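Penicillin-binding protein 2B (Streptococcus pneumoniae, PDB 2WAE) cross-links the peptides of adjacent glycan strands as a transpeptidase of the elongasome, which builds peripheral cell-wall peptidoglycan, and is a target of penicillin. Local coordinates at residues 282-287 and 297-302; 79-84 and 216-221; 84-89 and 290-295. All blocks are in the same frame, centred on the assembly; numbering follows the deposited sequence. Where two conformers were deposited one is given.

Interaction 1. Residues 282-287 and 297-302; sequences VKEIHL and ENIEEG. Unlike the reference sequence in segment 297-302: Glu297 (reference Asp), Asn298 (reference Thr). With ZN (zinc ion), chain B.
The beta hairpin made by strands 282-287 and 293-300 brings together Glu284 and Glu297, a hydrogen-bonded antiparallel pair whose carboxylates share a zinc ion. Glu284 OE1 and Glu297 OE2 each lie 2.2 Å from the zinc. The two acids run side by side with their carboxylate planes 29° apart, and the metal between them accounts for the 3.0 Å from Glu284 OE1 to Glu297 OE2. Glu297 reaches it because its CG sits between the backbone N and the carbonyl carbon (chi1 83°), after which the chain extends toward the ion. His286, two residues along the same strand as Glu284, completes the ligands seen from this chain: the zinc lies in the plane of its ring, at the NE2 edge, with a long NE2-zinc distance of 2.8 Å. Two conformers of this histidine were modelled, so that distance is uncertain. The other ring nitrogen, ND1, bonds to Ser50 O of the adjoining strand 50-55, which probably helps to set the ring's rotation. Farther from the metal the hairpin contains a classic beta bulge, in which Ile299 and Glu300 both face Val282. The evidence is a carbonyl with two donors: Val282 O accepts from Ile299 N at 2.8 Å and from Glu300 N at 3.2 Å, both reaching it from the same face of its plane. The bulge turns Ile299 to the side of the sheet that carries the acids, where its CD1 presses on Glu284 CG at 3.2 Å, a tight approach, and also meets Val282 CG1 at 3.9 Å. On the opposite face Lys283 and Asn298 lie alongside each other, the lysine's CG packing on Asn298 OD1 at 3.7 Å.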
loop_
_atom_site.group_PDB
_atom_site.type_symbol
_atom_site.label_atom_id
_atom_site.label_comp_id
_atom_site.label_asym_id
_atom_site.label_seq_id
_atom_site.Cartn_x
_atom_site.Cartn_y
_atom_site.Cartn_z
ATOM N N VAL A 282 15.538 26.976 -9.472
ATOM C CA VAL A 282 16.967 26.711 -9.495
ATOM C C VAL A 282 17.732 27.994 -9.785
ATOM O O VAL A 282 17.293 28.822 -10.586
ATOM C CB VAL A 282 17.352 25.631 -10.530
ATOM C CG1 VAL A 282 18.857 25.372 -10.508
ATOM C CG2 VAL A 282 16.596 24.343 -10.254
ATOM N N LYS A 283 18.866 28.153 -9.106
ATOM C CA LYS A 283 19.750 29.298 -9.285
ATOM C C LYS A 283 21.154 28.785 -9.535
ATOM O O LYS A 283 21.564 27.790 -8.942
ATOM C CB LYS A 283 19.767 30.160 -8.027
ATOM C CG LYS A 283 18.503 30.958 -7.812
ATOM C CD LYS A 283 18.533 31.647 -6.451
ATOM C CE LYS A 283 17.395 32.656 -6.310
ATOM N NZ LYS A 283 16.039 32.037 -6.443
ATOM N N GLU A 284 21.881 29.458 -10.421
ATOM C CA GLU A 284 23.306 29.192 -10.584
ATOM C C GLU A 284 24.125 30.298 -9.940
ATOM O O GLU A 284 23.752 31.473 -9.965
ATOM C CB GLU A 284 23.696 29.027 -12.058
ATOM C CG GLU A 284 23.799 27.572 -12.516
ATOM C CD GLU A 284 24.203 27.427 -13.977
ATOM O OE1 GLU A 284 24.753 28.400 -14.543
ATOM O OE2 GLU A 284 23.972 26.343 -14.559
ATOM N N ILE A 285 25.239 29.900 -9.341
ATOM C CA ILE A 285 26.229 30.854 -8.863
ATOM C C ILE A 285 27.559 30.461 -9.509
ATOM O O ILE A 285 27.891 29.274 -9.573
ATOM C CB ILE A 285 26.316 30.840 -7.310
ATOM C CG1 ILE A 285 25.015 31.342 -6.675
ATOM C CG2 ILE A 285 27.454 31.710 -6.824
ATOM C CD1 ILE A 285 23.933 30.296 -6.517
ATOM N N HIS A 286 28.298 31.435 -10.035
ATOM C CA HIS A 286 29.636 31.175 -10.558
ATOM C C HIS A 286 30.713 31.888 -9.758
ATOM O O HIS A 286 30.482 32.972 -9.221
ATOM C CB HIS A 286 29.736 31.500 -12.048
ATOM C CG HIS A 286 29.061 30.488 -12.919
ATOM N ND1 HIS A 286 29.436 29.164 -12.941
ATOM C CD2 HIS A 286 28.023 30.601 -13.780
ATOM C CE1 HIS A 286 28.663 28.504 -13.785
ATOM N NE2 HIS A 286 27.797 29.353 -14.308
ATOM N N LEU A 287 31.884 31.261 -9.696
ATOM C CA LEU A 287 32.966 31.671 -8.812
ATOM C C LEU A 287 34.195 32.173 -9.573
ATOM O O LEU A 287 34.454 31.749 -10.699
ATOM C CB LEU A 287 33.327 30.494 -7.897
ATOM C CG LEU A 287 32.156 29.584 -7.495
ATOM C CD1 LEU A 287 32.608 28.255 -6.899
ATOM C CD2 LEU A 287 31.203 30.293 -6.548
ATOM N N GLU A 297 22.627 34.112 -10.761
ATOM C CA GLU A 297 21.702 33.991 -11.893
ATOM C C GLU A 297 20.686 32.852 -11.746
ATOM O O GLU A 297 20.955 31.829 -11.104
ATOM C CB GLU A 297 22.460 33.865 -13.218
ATOM C CG GLU A 297 22.922 32.451 -13.550
ATOM C CD GLU A 297 24.014 32.429 -14.605
ATOM O OE1 GLU A 297 24.591 33.502 -14.890
ATOM O OE2 GLU A 297 24.296 31.335 -15.142
ATOM N N ASN A 298 19.515 33.038 -12.352
ATOM C CA ASN A 298 18.399 32.111 -12.190
ATOM C C ASN A 298 18.203 31.202 -13.384
ATOM O O ASN A 298 18.361 31.617 -14.528
ATOM C CB ASN A 298 17.098 32.865 -11.921
ATOM C CG ASN A 298 17.021 33.393 -10.508
ATOM O OD1 ASN A 298 17.989 33.948 -9.982
ATOM N ND2 ASN A 298 15.865 33.216 -9.877
ATOM N N ILE A 299 17.850 29.956 -13.109
ATOM C CA ILE A 299 17.657 28.998 -14.179
ATOM C C ILE A 299 16.175 28.688 -14.310
ATOM O O ILE A 299 15.577 28.919 -15.358
ATOM C CB ILE A 299 18.459 27.705 -13.941
ATOM C CG1 ILE A 299 19.952 28.026 -13.816
ATOM C CG2 ILE A 299 18.221 26.714 -15.067
ATOM C CD1 ILE A 299 20.824 26.825 -13.500
ATOM N N GLU A 300 15.585 28.193 -13.228
ATOM C CA GLU A 300 14.217 27.700 -13.272
ATOM C C GLU A 300 13.351 28.182 -12.116
ATOM O O GLU A 300 13.776 28.184 -10.964
ATOM C CB GLU A 300 14.216 26.173 -13.328
ATOM C CG GLU A 300 14.880 25.601 -14.578
ATOM C CD GLU A 300 14.758 24.088 -14.661
ATOM O OE1 GLU A 300 14.517 23.457 -13.609
ATOM O OE2 GLU A 300 14.899 23.532 -15.775
ATOM N N GLU A 301 12.126 28.579 -12.445
ATOM C CA GLU A 301 11.157 29.069 -11.471
ATOM C C GLU A 301 10.295 27.922 -10.941
ATOM O O GLU A 301 9.817 27.082 -11.705
ATOM C CB GLU A 301 10.289 30.131 -12.142
ATOM C CG GLU A 301 9.194 30.754 -11.289
ATOM C CD GLU A 301 8.385 31.783 -12.082
ATOM O OE1 GLU A 301 7.789 31.411 -13.120
ATOM O OE2 GLU A 301 8.353 32.968 -11.680
ATOM N N GLY A 302 10.104 27.894 -9.624
ATOM C CA GLY A 302 9.490 26.749 -8.954
ATOM C C GLY A 302 7.975 26.742 -8.983
ATOM O O GLY A 302 7.356 27.800 -9.052
HETATM ZN ZN ZN B . 25.593 29.806 -15.968
#

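Interaction 2. Residues 79-84 and 216-221; sequences VVSFTR and SISTSW
Ser81 and Ser218 meet by their hydroxyls on one face of the antiparallel pair formed by strands 72-83 and 215-225. Starting from Ser81 CB, the first neighbours are two serine oxygens of the other strand, Ser216 OG at 3.7 Å and Ser218 OG at 3.8 Å. The next atom, Ser81 OG, is placed beside its own backbone N and anti to the carbonyl carbon (chi1 -72°), which sends it toward Ser218 rather than Ser216. There it lies 2.5 Å from Ser218 OG, a very short hydrogen bond in which either hydroxyl could be the donor, and its other near neighbour is Ser218 CB at 3.4 Å. This polar link runs diagonally across the register, because the backbone pairs Ser81 with Ser216 and Val79 with Ser218. Both are hydrogen-bonded pairs with two bonds each. Ser81 N lies 2.7 Å from Ser216 O. The bond from Val79 N to Ser218 O measures 2.9 Å, and both are nearly straight at the hydrogen. On the same face the Val79 branch CG2 packs on Ser220 CB at 3.6 Å. Between these pairs, Val80 and Ile217 form the non-hydrogen-bonded pair and project to the other side. The sheet belongs to the family's dimerisation domain, away from the catalytic serine. Strand 72-83 is its middle member, bonded on its other edge to strand 189-191, while Val80 and Ile217 both rest on Ile205 of helix 199-208 and Val80 also reaches Leu100 of helix 90-100.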
loop_
_atom_site.group_PDB
_atom_site.type_symbol
_atom_site.label_atom_id
_atom_site.label_comp_id
_atom_site.label_asym_id
_atom_site.label_seq_id
_atom_site.Cartn_x
_atom_site.Cartn_y
_atom_site.Cartn_z
ATOM N N VAL A 79 9.064 30.324 8.120
ATOM C CA VAL A 79 10.212 29.745 8.798
ATOM C C VAL A 79 11.470 30.592 8.663
ATOM O O VAL A 79 11.621 31.357 7.713
ATOM C CB VAL A 79 10.537 28.360 8.223
ATOM C CG1 VAL A 79 11.606 27.703 9.067
ATOM C CG2 VAL A 79 9.293 27.489 8.202
ATOM N N VAL A 80 12.396 30.435 9.602
ATOM C CA VAL A 80 13.706 31.053 9.443
ATOM C C VAL A 80 14.486 30.303 8.370
ATOM O O VAL A 80 14.557 29.080 8.408
ATOM C CB VAL A 80 14.532 30.988 10.739
ATOM C CG1 VAL A 80 15.832 31.741 10.553
ATOM C CG2 VAL A 80 13.738 31.556 11.899
ATOM N N SER A 81 15.074 31.039 7.434
ATOM C CA SER A 81 15.958 30.464 6.440
ATOM C C SER A 81 17.367 30.994 6.631
ATOM O O SER A 81 17.549 32.099 7.133
ATOM C CB SER A 81 15.465 30.836 5.049
ATOM O OG SER A 81 14.290 30.103 4.761
ATOM N N PHE A 82 18.358 30.205 6.221
ATOM C CA PHE A 82 19.756 30.619 6.248
ATOM C C PHE A 82 20.457 30.358 4.917
ATOM O O PHE A 82 20.366 29.255 4.372
ATOM C CB PHE A 82 20.503 29.894 7.368
ATOM C CG PHE A 82 21.943 30.291 7.478
ATOM C CD1 PHE A 82 22.299 31.626 7.632
ATOM C CD2 PHE A 82 22.942 29.336 7.412
ATOM C CE1 PHE A 82 23.626 32.003 7.730
ATOM C CE2 PHE A 82 24.273 29.703 7.502
ATOM C CZ PHE A 82 24.619 31.035 7.663
ATOM N N THR A 83 21.168 31.367 4.422
ATOM C CA THR A 83 21.926 31.275 3.183
ATOM C C THR A 83 23.422 31.340 3.496
ATOM O O THR A 83 23.922 32.355 3.981
ATOM C CB THR A 83 21.557 32.442 2.231
ATOM O OG1 THR A 83 20.172 32.353 1.870
ATOM C CG2 THR A 83 22.415 32.425 0.961
ATOM N N ARG A 84 24.143 30.268 3.194
ATOM C CA ARG A 84 25.540 30.169 3.585
ATOM C C ARG A 84 26.532 30.676 2.536
ATOM O O ARG A 84 26.330 30.497 1.338
ATOM C CB ARG A 84 25.865 28.731 3.985
ATOM C CG ARG A 84 27.229 28.577 4.621
ATOM C CD ARG A 84 27.490 27.128 4.952
ATOM N NE ARG A 84 28.747 26.947 5.671
ATOM C CZ ARG A 84 29.022 25.856 6.375
ATOM N NH1 ARG A 84 28.126 24.882 6.436
ATOM N NH2 ARG A 84 30.176 25.745 7.015
ATOM N N SER A 216 17.064 34.984 6.928
ATOM C CA SER A 216 15.889 35.574 6.306
ATOM C C SER A 216 14.659 34.754 6.687
ATOM O O SER A 216 14.765 33.722 7.352
ATOM C CB SER A 216 16.061 35.643 4.784
ATOM O OG SER A 216 16.260 34.349 4.226
ATOM N N ILE A 217 13.494 35.230 6.266
ATOM C CA ILE A 217 12.239 34.545 6.527
ATOM C C ILE A 217 11.646 34.085 5.204
ATOM O O ILE A 217 11.493 34.876 4.263
ATOM C CB ILE A 217 11.209 35.478 7.187
ATOM C CG1 ILE A 217 11.704 35.974 8.545
ATOM C CG2 ILE A 217 9.877 34.754 7.332
ATOM C CD1 ILE A 217 11.757 34.895 9.603
ATOM N N SER A 218 11.292 32.810 5.131
ATOM C CA SER A 218 10.698 32.308 3.914
ATOM C C SER A 218 9.453 31.520 4.278
ATOM O O SER A 218 9.143 31.355 5.459
ATOM C CB SER A 218 11.708 31.478 3.121
ATOM O OG SER A 218 11.983 30.255 3.780
ATOM N N THR A 219 8.745 31.047 3.260
ATOM C CA THR A 219 7.458 30.401 3.444
ATOM C C THR A 219 7.605 28.913 3.215
ATOM O O THR A 219 8.118 28.494 2.184
ATOM C CB THR A 219 6.434 30.966 2.447
ATOM O OG1 THR A 219 6.051 32.280 2.866
ATOM C CG2 THR A 219 5.203 30.085 2.358
ATOM N N SER A 220 7.151 28.120 4.178
ATOM C CA SER A 220 7.151 26.665 4.060
ATOM C C SER A 220 5.733 26.160 4.283
ATOM O O SER A 220 4.794 26.949 4.390
ATOM C CB SER A 220 8.107 26.047 5.082
ATOM O OG SER A 220 8.162 24.641 4.961
ATOM N N TRP A 221 5.587 24.843 4.351
ATOM C CA TRP A 221 4.276 24.211 4.348
ATOM C C TRP A 221 4.329 23.020 5.289
ATOM O O TRP A 221 5.244 22.209 5.203
ATOM C CB TRP A 221 3.918 23.757 2.922
ATOM C CG TRP A 221 3.729 24.914 1.964
ATOM C CD1 TRP A 221 2.590 25.660 1.783
ATOM C CD2 TRP A 221 4.712 25.472 1.077
ATOM N NE1 TRP A 221 2.807 26.639 0.837
ATOM C CE2 TRP A 221 4.099 26.543 0.388
ATOM C CE3 TRP A 221 6.050 25.165 0.792
ATOM C CZ2 TRP A 221 4.777 27.308 -0.567
ATOM C CZ3 TRP A 221 6.725 25.931 -0.158
ATOM C CH2 TRP A 221 6.086 26.988 -0.824
#

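Interaction 3. Residues 84-89 and 290-295. Unlike the reference sequence in segment 290-295: His290 (reference Tyr), Asp292 (reference Asn).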
loop_
_atom_site.group_PDB
_atom_site.type_symbol
_atom_site.label_atom_id
_atom_site.label_comp_id
_atom_site.label_asym_id
_atom_site.label_seq_id
_atom_site.Cartn_x
_atom_site.Cartn_y
_atom_site.Cartn_z
ATOM N N ARG A 84 24.143 30.268 3.194
ATOM C CA ARG A 84 25.540 30.169 3.585
ATOM C C ARG A 84 26.532 30.676 2.536
ATOM O O ARG A 84 26.330 30.497 1.338
ATOM C CB ARG A 84 25.865 28.731 3.985
ATOM C CG ARG A 84 27.229 28.577 4.621
ATOM C CD ARG A 84 27.490 27.128 4.952
ATOM N NE ARG A 84 28.747 26.947 5.671
ATOM C CZ ARG A 84 29.022 25.856 6.375
ATOM N NH1 ARG A 84 28.126 24.882 6.436
ATOM N NH2 ARG A 84 30.176 25.745 7.015
ATOM N N SER A 85 27.605 31.313 2.998
ATOM C CA SER A 85 28.652 31.814 2.122
ATOM C C SER A 85 29.904 30.977 2.332
ATOM O O SER A 85 30.156 30.496 3.436
ATOM C CB SER A 85 28.951 33.279 2.451
ATOM O OG SER A 85 29.919 33.835 1.577
ATOM N N ASN A 86 30.689 30.808 1.271
ATOM C CA ASN A 86 31.955 30.090 1.374
ATOM C C ASN A 86 32.892 30.742 2.390
ATOM O O ASN A 86 33.839 30.115 2.866
ATOM C CB ASN A 86 32.629 29.969 0.004
ATOM C CG ASN A 86 32.994 31.310 -0.595
ATOM O OD1 ASN A 86 32.149 32.199 -0.720
ATOM N ND2 ASN A 86 34.258 31.463 -0.975
ATOM N N LYS A 87 32.590 31.990 2.736
ATOM C CA LYS A 87 33.443 32.830 3.575
ATOM C C LYS A 87 33.158 32.701 5.071
ATOM O O LYS A 87 34.035 32.950 5.898
ATOM C CB LYS A 87 33.340 34.291 3.131
ATOM C CG LYS A 87 33.855 34.567 1.721
ATOM C CD LYS A 87 34.271 36.029 1.576
ATOM C CE LYS A 87 35.105 36.308 0.329
ATOM N NZ LYS A 87 34.263 36.730 -0.828
ATOM N N MET A 88 31.941 32.309 5.429
ATOM C CA MET A 88 31.610 32.087 6.836
ATOM C C MET A 88 32.396 30.946 7.504
ATOM O O MET A 88 32.177 29.775 7.196
ATOM C CB MET A 88 30.109 31.843 7.003
ATOM C CG MET A 88 29.243 33.039 6.649
ATOM S SD MET A 88 27.490 32.633 6.468
ATOM C CE MET A 88 26.831 34.247 6.036
ATOM N N THR A 89 33.290 31.293 8.428
ATOM C CA THR A 89 34.002 30.310 9.242
ATOM C C THR A 89 33.066 29.712 10.297
ATOM O O THR A 89 31.929 30.157 10.437
ATOM C CB THR A 89 35.217 30.944 9.951
ATOM O OG1 THR A 89 34.762 31.826 10.984
ATOM C CG2 THR A 89 36.091 31.719 8.969
ATOM N N HIS A 290 39.238 32.627 -6.026
ATOM C CA HIS A 290 39.237 31.821 -4.810
ATOM C C HIS A 290 38.076 30.834 -4.797
ATOM O O HIS A 290 38.164 29.774 -4.180
ATOM C CB HIS A 290 39.199 32.718 -3.570
ATOM C CG HIS A 290 40.338 33.686 -3.498
ATOM N ND1 HIS A 290 41.635 33.287 -3.256
ATOM C CD2 HIS A 290 40.379 35.032 -3.641
ATOM C CE1 HIS A 290 42.427 34.345 -3.254
ATOM N NE2 HIS A 290 41.690 35.417 -3.486
ATOM N N GLY A 291 36.999 31.178 -5.497
ATOM C CA GLY A 291 35.755 30.415 -5.430
ATOM C C GLY A 291 34.666 31.214 -4.733
ATOM O O GLY A 291 33.789 30.653 -4.074
ATOM N N ASP A 292 34.734 32.533 -4.893
ATOM C CA ASP A 292 33.826 33.476 -4.247
ATOM C C ASP A 292 32.676 33.854 -5.188
ATOM O O ASP A 292 32.830 33.807 -6.408
ATOM C CB ASP A 292 34.599 34.735 -3.830
ATOM C CG ASP A 292 35.915 34.421 -3.117
ATOM O OD1 ASP A 292 35.932 33.499 -2.269
ATOM O OD2 ASP A 292 36.935 35.098 -3.397
ATOM N N MET A 293 31.532 34.236 -4.626
ATOM C CA MET A 293 30.347 34.574 -5.420
ATOM C C MET A 293 30.493 35.808 -6.313
ATOM O O MET A 293 30.765 36.903 -5.824
ATOM C CB MET A 293 29.139 34.767 -4.504
ATOM C CG MET A 293 27.838 35.047 -5.241
ATOM S SD MET A 293 26.471 35.328 -4.103
ATOM C CE MET A 293 27.070 36.784 -3.239
ATOM N N GLU A 294 30.286 35.634 -7.617
ATOM C CA GLU A 294 30.327 36.742 -8.574
ATOM C C GLU A 294 28.952 37.380 -8.763
ATOM O O GLU A 294 28.785 38.586 -8.592
ATOM C CB GLU A 294 30.872 36.269 -9.921
ATOM C CG GLU A 294 32.374 36.025 -9.939
ATOM C CD GLU A 294 32.864 35.490 -11.274
ATOM O OE1 GLU A 294 32.221 34.566 -11.820
ATOM O OE2 GLU A 294 33.895 35.992 -11.774
ATOM N N SER A 295 27.969 36.559 -9.120
ATOM C CA SER A 295 26.588 37.008 -9.257
ATOM C C SER A 295 25.677 35.795 -9.120
ATOM O O SER A 295 26.124 34.653 -9.275
ATOM C CB SER A 295 26.377 37.665 -10.621
ATOM O OG SER A 295 26.692 36.759 -11.664
#
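Asn86 and Asp292 join two surface loops through a single side-chain hydrogen bond, Asn86 ND2 to Asp292 OD1, 2.9 Å long with an angle of 152° at the hydrogen. The carboxylate oxygen lies almost exactly in the plane of the asparagine amide and accepts through its anti lone pair, the one turned away from OD2; amide and carboxylate are inclined by 34°. Gly291 O is also near, 3.2 Å from Asn86 ND2, but the angle is too poor for a bond. Lys87 crosses Asp292 at about a right angle, with NZ nearest to Asp292 CB and CG at 3.6 Å and no closer than 3.9 Å to Asp292 OD1, a long salt bridge whose pull is probably weak.

In the next shell, a type I turn from Ser85 to Met88, closed by Met88 N to Ser85 O at 3.2 Å, has Asn86 and Lys87 at its corners and so offers both to the same acid. Across from them, Asp292 N bonds to Asp288 OD1, fixing the backbone next to the carboxylate. Asn86 also touches Asn186 and Phe187. The turn leads from strand 72-83 into helix 90-100, where Thr89 is the N-cap with OG1 on Asp92 N, and it meets the bend that connects strand 282-287 to strand 293-300.

How the interactions relate
Interaction 2 is partly buried, while interactions 1 and 3 lie at the surface. Interactions 1 and 2 are both backbone-paired strands, the former adding a zinc site and a bulge, the latter a serine hydroxyl link; interaction 3 relies on side chains, one amide-carboxylate hydrogen bond and a long salt bridge. Interactions 1 and 3 share strand 293-300 and touch, His286 O lying 3.1 Å from Glu294 N, a probable hydrogen bond. Interactions 2 and 3 share Arg84, and Phe82 CZ packs on Met88 SD at 3.5 Å. Interactions 1 and 2 do not touch (nearest atoms about 8 Å apart); interaction 3, which touches both, links the loop after strand 72-83 to the hairpin bend before strand 293-300.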